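Local coordinates for uncharacterized protein (Streptococcus mutans, PDB 3L7Y) that is uncharacterised but binds a magnesium ion and is probably a phosphatase of the haloacid dehalogenase-like hydrolase family, at residues N58-I63 against E87-C92; A104-I107 against S112-E115. One frame throughout, in Å; residues are numbered along the deposited sequence.

Contact 1: N58-I63 against E87-C92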
ATOM      1  N   ASN A  58      -7.749 -20.245  -7.348  1.00 26.82           N
ATOM      2  CA  ASN A  58      -7.588 -21.651  -7.003  1.00 33.74           C
ATOM      3  C   ASN A  58      -6.172 -21.963  -6.529  1.00 28.85           C
ATOM      4  O   ASN A  58      -5.981 -22.569  -5.473  1.00 28.60           O
ATOM      5  CB  ASN A  58      -7.960 -22.545  -8.190  1.00 39.74           C
ATOM      6  CG  ASN A  58      -9.445 -22.510  -8.510  1.00 49.66           C
ATOM      7  OD1 ASN A  58     -10.294 -22.523  -7.613  1.00 53.53           O
ATOM      8  ND2 ASN A  58      -9.766 -22.475  -9.797  1.00 54.89           N
ATOM      9  N   ARG A  59      -5.180 -21.546  -7.309  1.00 24.60           N
ATOM     10  CA  ARG A  59      -3.794 -21.853  -6.980  1.00 24.98           C
ATOM     11  C   ARG A  59      -3.466 -21.226  -5.636  1.00 22.90           C
ATOM     12  O   ARG A  59      -2.795 -21.841  -4.805  1.00 19.05           O
ATOM     13  CB  ARG A  59      -2.832 -21.371  -8.077  1.00 16.77           C
ATOM     14  CG  ARG A  59      -1.364 -21.686  -7.813  0.50 20.59           C
ATOM     15  CD  ARG A  59      -0.457 -21.252  -8.967  0.50 18.27           C
ATOM     16  NE  ARG A  59       0.911 -21.730  -8.778  1.00 25.92           N
ATOM     17  CZ  ARG A  59       1.942 -21.399  -9.551  1.00 20.22           C
ATOM     18  NH1 ARG A  59       1.774 -20.578 -10.582  1.00 21.00           N
ATOM     19  NH2 ARG A  59       3.144 -21.891  -9.287  1.00 20.60           N
ATOM     20  N   PHE A  60      -3.959 -20.008  -5.418  1.00 19.70           N
ATOM     21  CA  PHE A  60      -3.694 -19.314  -4.167  1.00 20.47           C
ATOM     22  C   PHE A  60      -4.289 -20.024  -2.956  1.00 18.45           C
ATOM     23  O   PHE A  60      -3.621 -20.199  -1.942  1.00 19.41           O
ATOM     24  CB  PHE A  60      -4.219 -17.875  -4.176  1.00 17.59           C
ATOM     25  CG  PHE A  60      -4.134 -17.218  -2.824  1.00 19.69           C
ATOM     26  CD1 PHE A  60      -2.902 -16.838  -2.303  1.00 18.66           C
ATOM     27  CD2 PHE A  60      -5.263 -17.025  -2.057  1.00 23.65           C
ATOM     28  CE1 PHE A  60      -2.813 -16.257  -1.046  1.00 17.30           C
ATOM     29  CE2 PHE A  60      -5.184 -16.442  -0.802  1.00 22.66           C
ATOM     30  CZ  PHE A  60      -3.955 -16.060  -0.294  1.00 18.67           C
ATOM     31  N   GLN A  61      -5.559 -20.401  -3.042  1.00 20.16           N
ATOM     32  CA  GLN A  61      -6.205 -21.015  -1.895  1.00 27.21           C
ATOM     33  C   GLN A  61      -5.518 -22.331  -1.510  1.00 27.13           C
ATOM     34  O   GLN A  61      -5.432 -22.671  -0.333  1.00 24.68           O
ATOM     35  CB  GLN A  61      -7.714 -21.191  -2.139  1.00 27.89           C
ATOM     36  CG  GLN A  61      -8.473 -19.864  -2.049  1.00 34.81           C
ATOM     37  CD  GLN A  61      -9.962 -19.994  -2.294  1.00 50.35           C
ATOM     38  OE1 GLN A  61     -10.390 -20.552  -3.306  1.00 58.01           O
ATOM     39  NE2 GLN A  61     -10.764 -19.456  -1.371  1.00 47.43           N
ATOM     40  N   ARG A  62      -5.016 -23.061  -2.502  1.00 23.79           N
ATOM     41  CA  ARG A  62      -4.297 -24.299  -2.234  1.00 19.15           C
ATOM     42  C   ARG A  62      -2.948 -23.986  -1.583  1.00 17.99           C
ATOM     43  O   ARG A  62      -2.491 -24.694  -0.683  1.00 18.24           O
ATOM     44  CB  ARG A  62      -4.107 -25.099  -3.530  0.50 24.62           C
ATOM     45  CG  ARG A  62      -3.777 -26.568  -3.316  0.50 37.32           C
ATOM     46  CD  ARG A  62      -2.276 -26.820  -3.277  0.50 43.99           C
ATOM     47  NE  ARG A  62      -1.631 -26.417  -4.527  0.50 45.09           N
ATOM     48  CZ  ARG A  62      -0.554 -25.824  -5.037  0.50 41.49           C
ATOM     49  NH1 ARG A  62      -0.060 -25.343  -6.172  0.50 38.33           N
ATOM     50  NH2 ARG A  62       0.223 -25.032  -4.306  0.50 41.41           N
ATOM     51  N   ILE A  63      -2.310 -22.918  -2.045  1.00 19.42           N
ATOM     52  CA  ILE A  63      -1.079 -22.458  -1.420  1.00 18.57           C
ATOM     53  C   ILE A  63      -1.356 -22.031   0.017  1.00 23.12           C
ATOM     54  O   ILE A  63      -0.595 -22.348   0.925  1.00 16.49           O
ATOM     55  CB  ILE A  63      -0.446 -21.319  -2.216  1.00 20.52           C
ATOM     56  CG1 ILE A  63       0.138 -21.862  -3.518  1.00 23.44           C
ATOM     57  CG2 ILE A  63       0.650 -20.640  -1.412  1.00 24.96           C
ATOM     58  CD1 ILE A  63       0.857 -20.805  -4.342  1.00 31.33           C
ATOM     59  N   GLU A  87     -11.781  -7.420  -0.121  1.00 13.62           N
ATOM     60  CA  GLU A  87     -12.680  -7.857  -1.193  1.00 20.65           C
ATOM     61  C   GLU A  87     -11.978  -8.846  -2.124  1.00 22.27           C
ATOM     62  O   GLU A  87     -12.628  -9.649  -2.798  1.00 23.24           O
ATOM     63  CB  GLU A  87     -13.171  -6.665  -2.018  1.00 15.74           C
ATOM     64  CG  GLU A  87     -14.225  -5.795  -1.350  1.00 23.12           C
ATOM     65  CD  GLU A  87     -14.692  -4.675  -2.265  0.50 13.97           C
ATOM     66  OE1 GLU A  87     -15.879  -4.324  -2.221  0.50 14.16           O
ATOM     67  OE2 GLU A  87     -13.870  -4.155  -3.045  0.50 16.50           O
ATOM     68  N   HIS A  88     -10.649  -8.780  -2.173  1.00 22.93           N
ATOM     69  CA  HIS A  88      -9.877  -9.669  -3.042  1.00 21.00           C
ATOM     70  C   HIS A  88      -9.824 -11.093  -2.473  1.00 19.04           C
ATOM     71  O   HIS A  88      -9.506 -12.047  -3.178  1.00 18.32           O
ATOM     72  CB  HIS A  88      -8.444  -9.139  -3.231  1.00 27.46           C
ATOM     73  CG  HIS A  88      -8.351  -7.885  -4.045  1.00 23.02           C
ATOM     74  ND1 HIS A  88      -8.472  -7.877  -5.418  1.00 25.00           N
ATOM     75  CD2 HIS A  88      -8.115  -6.603  -3.682  1.00 23.73           C
ATOM     76  CE1 HIS A  88      -8.331  -6.644  -5.865  1.00 25.20           C
ATOM     77  NE2 HIS A  88      -8.115  -5.850  -4.830  1.00 26.02           N
ATOM     78  N   PHE A  89     -10.128 -11.224  -1.188  1.00 20.62           N
ATOM     79  CA  PHE A  89     -10.063 -12.503  -0.493  1.00 20.40           C
ATOM     80  C   PHE A  89     -11.405 -12.809   0.196  1.00 25.46           C
ATOM     81  O   PHE A  89     -11.469 -13.008   1.414  1.00 20.44           O
ATOM     82  CB  PHE A  89      -8.908 -12.466   0.509  1.00 16.27           C
ATOM     83  CG  PHE A  89      -7.582 -12.100  -0.119  1.00 24.01           C
ATOM     84  CD1 PHE A  89      -7.108 -10.798  -0.080  1.00 20.85           C
ATOM     85  CD2 PHE A  89      -6.820 -13.057  -0.759  1.00 20.12           C
ATOM     86  CE1 PHE A  89      -5.887 -10.466  -0.660  1.00 16.60           C
ATOM     87  CE2 PHE A  89      -5.612 -12.727  -1.347  1.00 25.53           C
ATOM     88  CZ  PHE A  89      -5.142 -11.428  -1.298  1.00 16.84           C
ATOM     89  N   PRO A  90     -12.480 -12.869  -0.597  1.00 25.85           N
ATOM     90  CA  PRO A  90     -13.836 -12.939  -0.035  1.00 29.22           C
ATOM     91  C   PRO A  90     -13.991 -14.109   0.920  1.00 31.69           C
ATOM     92  O   PRO A  90     -14.694 -13.976   1.927  1.00 29.15           O
ATOM     93  CB  PRO A  90     -14.728 -13.165  -1.265  1.00 30.72           C
ATOM     94  CG  PRO A  90     -13.885 -12.852  -2.454  1.00 39.12           C
ATOM     95  CD  PRO A  90     -12.459 -13.074  -2.054  1.00 35.33           C
ATOM     96  N   ASP A  91     -13.343 -15.232   0.609  1.00 21.86           N
ATOM     97  CA  ASP A  91     -13.582 -16.463   1.348  1.00 21.02           C
ATOM     98  C   ASP A  91     -12.505 -16.793   2.373  1.00 27.34           C
ATOM     99  O   ASP A  91     -12.608 -17.803   3.064  1.00 23.18           O
ATOM    100  CB  ASP A  91     -13.738 -17.653   0.389  1.00 37.14           C
ATOM    101  CG  ASP A  91     -14.884 -17.476  -0.600  1.00 41.58           C
ATOM    102  OD1 ASP A  91     -15.895 -16.822  -0.256  1.00 34.96           O
ATOM    103  OD2 ASP A  91     -14.763 -18.004  -1.727  1.00 43.95           O
ATOM    104  N   CYS A  92     -11.466 -15.972   2.479  1.00 26.42           N
ATOM    105  CA  CYS A  92     -10.413 -16.299   3.426  1.00 23.60           C
ATOM    106  C   CYS A  92      -9.755 -15.082   4.071  1.00 20.83           C
ATOM    107  O   CYS A  92      -8.788 -15.234   4.812  1.00 28.12           O
ATOM    108  CB  CYS A  92      -9.347 -17.192   2.763  1.00 16.17           C
ATOM    109  SG  CYS A  92      -8.386 -16.302   1.545  1.00 21.54           S
TER
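F60, reaching out from the helix, meets F89 and C92 of the loop, and these three buried side chains make up the apolar heart of the contact. The two phenyl rings touch through CE2 and CZ of F60 and the CD2 and CE2 side of F89; F60 CE2 lies 3.8 Å from F89 CD2. The rings meet obliquely, centroids 5.5 Å apart and planes at 54°. The CB of F60 already points at the loop, and CG anti to the backbone N (chi1 172°) carries the ring on to F89.

A sulfur-aromatic contact joins the same ring from another direction. C92 SG sits in the plane of the F60 ring, at its edge, 4.0 Å from CE2 of F60, so the sulfur looks at ring hydrogens and not at the pi cloud.

At the exposed border the touch is looser: the extended Q61 chain brings NE2 to within 3.9 Å of D91 CB, a van der Waals approach to the methylene and not a bond to the carboxylate.

F48 and F74 both pack edge-to-face with F60, while M44 and L96 touch F89, whose side chain is about 13 Å from the bound magnesium ion. The arrangement is an aromatic cluster of the Rossmann-like HAD core, tying helix 57-69 to the loop before strand 97-100.

Contact 2: A104-I107 against S112-E115; sequences ANII and SLIE
N105-I107 and S112-E115 run antiparallel, their axes 4.6 Å apart at 175°, as the two arms of a beta hairpin whose register slips by one residue at a classic beta bulge. L113 and I114 both face I106: I106 O accepts from L113 N at 2.7 Å and from I114 N at 3.1 Å. In return I106 N donates to I114 O, at 169° a nearly straight bond. On either side of the hydrogen-bonded pair I106-I114 lie non-hydrogen-bonded pairs, N105 with E115 and I107 with S112.

I106 and I114 share one face of the sheet, where I106 CG1 and I114 CG1 meet at 3.6 Å and the two branched chains cross obliquely. The rotamer of I114 is unusual, and the position of its outer branch is uncertain. Helix 229-239 packs there, A232 and L236 touching I106 and W231 touching I114. L113, at the bulge, brings its CB alongside I106 CG2, a looser apolar touch.

N105, I107, S112 and E115 have their side chains on the other face. I107 CG1 rests against S112 CA, and the side chains of N105 and E115 lie side by side, with Y82 and F183 among their neighbours. With CG anti to the backbone N (chi1 -164°), the N105 amide reaches across toward the neighbouring strand and brings ND2 to I114 O as a second donor. That oxygen lies close to the amide plane and is gripped from both backbone and side chain of the first strand. A water gathers the polar groups of this face: it accepts from N105 ND2 at 3.0 Å, hydrogen-bonds S112 OG, and donates to E115 OE1 at 2.7 Å.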
ATOM      1  N   ALA A 104      -0.306   2.566   8.089  1.00 10.87           N
ATOM      2  CA  ALA A 104      -1.004   3.150   9.234  1.00  9.94           C
ATOM      3  C   ALA A 104      -2.166   2.290   9.720  1.00 19.63           C
ATOM      4  O   ALA A 104      -2.619   2.447  10.859  1.00 11.55           O
ATOM      5  CB  ALA A 104      -1.509   4.562   8.896  1.00 12.96           C
ATOM      6  N   ASN A 105      -2.661   1.393   8.868  1.00  9.15           N
ATOM      7  CA  ASN A 105      -3.771   0.524   9.279  1.00  9.57           C
ATOM      8  C   ASN A 105      -3.430  -0.933   9.101  1.00 17.29           C
ATOM      9  O   ASN A 105      -3.172  -1.381   7.981  1.00 11.31           O
ATOM     10  CB  ASN A 105      -5.051   0.870   8.513  1.00  9.67           C
ATOM     11  CG  ASN A 105      -6.311   0.298   9.157  1.00 10.10           C
ATOM     12  OD1 ASN A 105      -7.307   0.055   8.469  1.00 19.50           O
ATOM     13  ND2 ASN A 105      -6.280   0.082  10.470  1.00 15.37           N
ATOM     14  N   ILE A 106      -3.415  -1.667  10.212  1.00 22.53           N
ATOM     15  CA  ILE A 106      -3.121  -3.100  10.188  1.00 14.51           C
ATOM     16  C   ILE A 106      -4.241  -3.906  10.830  1.00 14.78           C
ATOM     17  O   ILE A 106      -4.657  -3.636  11.966  1.00 16.01           O
ATOM     18  CB  ILE A 106      -1.784  -3.438  10.881  1.00 14.37           C
ATOM     19  CG1 ILE A 106      -0.645  -2.588  10.304  1.00 14.21           C
ATOM     20  CG2 ILE A 106      -1.460  -4.913  10.715  1.00 11.91           C
ATOM     21  CD1 ILE A 106       0.699  -2.835  10.966  1.00 14.74           C
ATOM     22  N   ILE A 107      -4.736  -4.888  10.079  1.00 16.95           N
ATOM     23  CA  ILE A 107      -5.749  -5.820  10.555  1.00 11.74           C
ATOM     24  C   ILE A 107      -5.205  -7.245  10.474  1.00 12.03           C
ATOM     25  O   ILE A 107      -4.509  -7.592   9.521  1.00 13.79           O
ATOM     26  CB  ILE A 107      -7.040  -5.719   9.712  1.00 18.76           C
ATOM     27  CG1 ILE A 107      -7.893  -4.517  10.155  1.00 27.99           C
ATOM     28  CG2 ILE A 107      -7.884  -6.976   9.860  1.00 19.62           C
ATOM     29  CD1 ILE A 107      -7.290  -3.163   9.872  1.00 21.10           C
ATOM     30  N   SER A 112      -8.751  -5.309  14.280  1.00 25.68           N
ATOM     31  CA  SER A 112      -7.863  -4.156  14.156  1.00 23.02           C
ATOM     32  C   SER A 112      -6.645  -4.242  15.086  1.00 18.98           C
ATOM     33  O   SER A 112      -6.789  -4.279  16.308  1.00 19.18           O
ATOM     34  CB  SER A 112      -8.634  -2.863  14.428  1.00 17.59           C
ATOM     35  OG  SER A 112      -7.742  -1.768  14.396  1.00 22.90           O
ATOM     36  N   LEU A 113      -5.445  -4.275  14.518  1.00 13.83           N
ATOM     37  CA  LEU A 113      -4.247  -4.310  15.346  1.00 14.44           C
ATOM     38  C   LEU A 113      -3.705  -2.913  15.559  1.00 19.60           C
ATOM     39  O   LEU A 113      -3.395  -2.512  16.677  1.00 19.96           O
ATOM     40  CB  LEU A 113      -3.153  -5.149  14.702  1.00 11.54           C
ATOM     41  CG  LEU A 113      -3.275  -6.663  14.721  1.00 16.05           C
ATOM     42  CD1 LEU A 113      -1.892  -7.223  14.366  1.00 14.87           C
ATOM     43  CD2 LEU A 113      -3.740  -7.152  16.074  1.00 15.12           C
ATOM     44  N   ILE A 114      -3.541  -2.182  14.471  1.00 20.23           N
ATOM     45  CA  ILE A 114      -3.112  -0.806  14.599  1.00 21.78           C
ATOM     46  C   ILE A 114      -3.888   0.110  13.648  1.00 21.21           C
ATOM     47  O   ILE A 114      -4.207  -0.258  12.503  1.00 13.68           O
ATOM     48  CB  ILE A 114      -1.579  -0.647  14.413  1.00 33.89           C
ATOM     49  CG1 ILE A 114      -1.241  -0.298  12.976  1.00 28.90           C
ATOM     50  CG2 ILE A 114      -0.803  -1.877  14.902  1.00 35.13           C
ATOM     51  CD1 ILE A 114      -0.903   1.137  12.829  1.00 29.68           C
ATOM     52  N   GLU A 115      -4.219   1.294  14.146  1.00 17.36           N
ATOM     53  CA  GLU A 115      -4.819   2.322  13.309  1.00 14.47           C
ATOM     54  C   GLU A 115      -4.314   3.690  13.711  1.00 16.90           C
ATOM     55  O   GLU A 115      -4.652   4.207  14.772  1.00 20.85           O
ATOM     56  CB  GLU A 115      -6.354   2.258  13.311  1.00 22.74           C
ATOM     57  CG  GLU A 115      -7.014   1.971  14.634  1.00 28.09           C
ATOM     58  CD  GLU A 115      -8.524   2.184  14.562  1.00 35.73           C
ATOM     59  OE1 GLU A 115      -9.153   1.706  13.592  1.00 25.95           O
ATOM     60  OE2 GLU A 115      -9.078   2.840  15.471  1.00 39.58           O
TER
HETATM   61  O   HOH W   1      -8.677  -0.521  12.146  1.00 26.92           O

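In the fold
From the N terminus the chain lays down strand 39-42 and then helix 57-69. It continues through strand 73-77 and helix 82-86 before contact 1 closes a long loop, with 23 residues between its segments. Strand 97-100 follows, and contact 2 then closes a short hairpin with four residues between its segments. The loops therefore come in series and neither nest nor cross; contacts 1 and 2 lie about 21 Å apart, centre to centre, and do not touch. Contact 1 fastens a helix to the connection leading into strand 97-100. Contact 2 adds strand 111-115, one of the two edge strands of the eight-stranded sheet, beyond 105-108, which is itself antiparallel to 97-100.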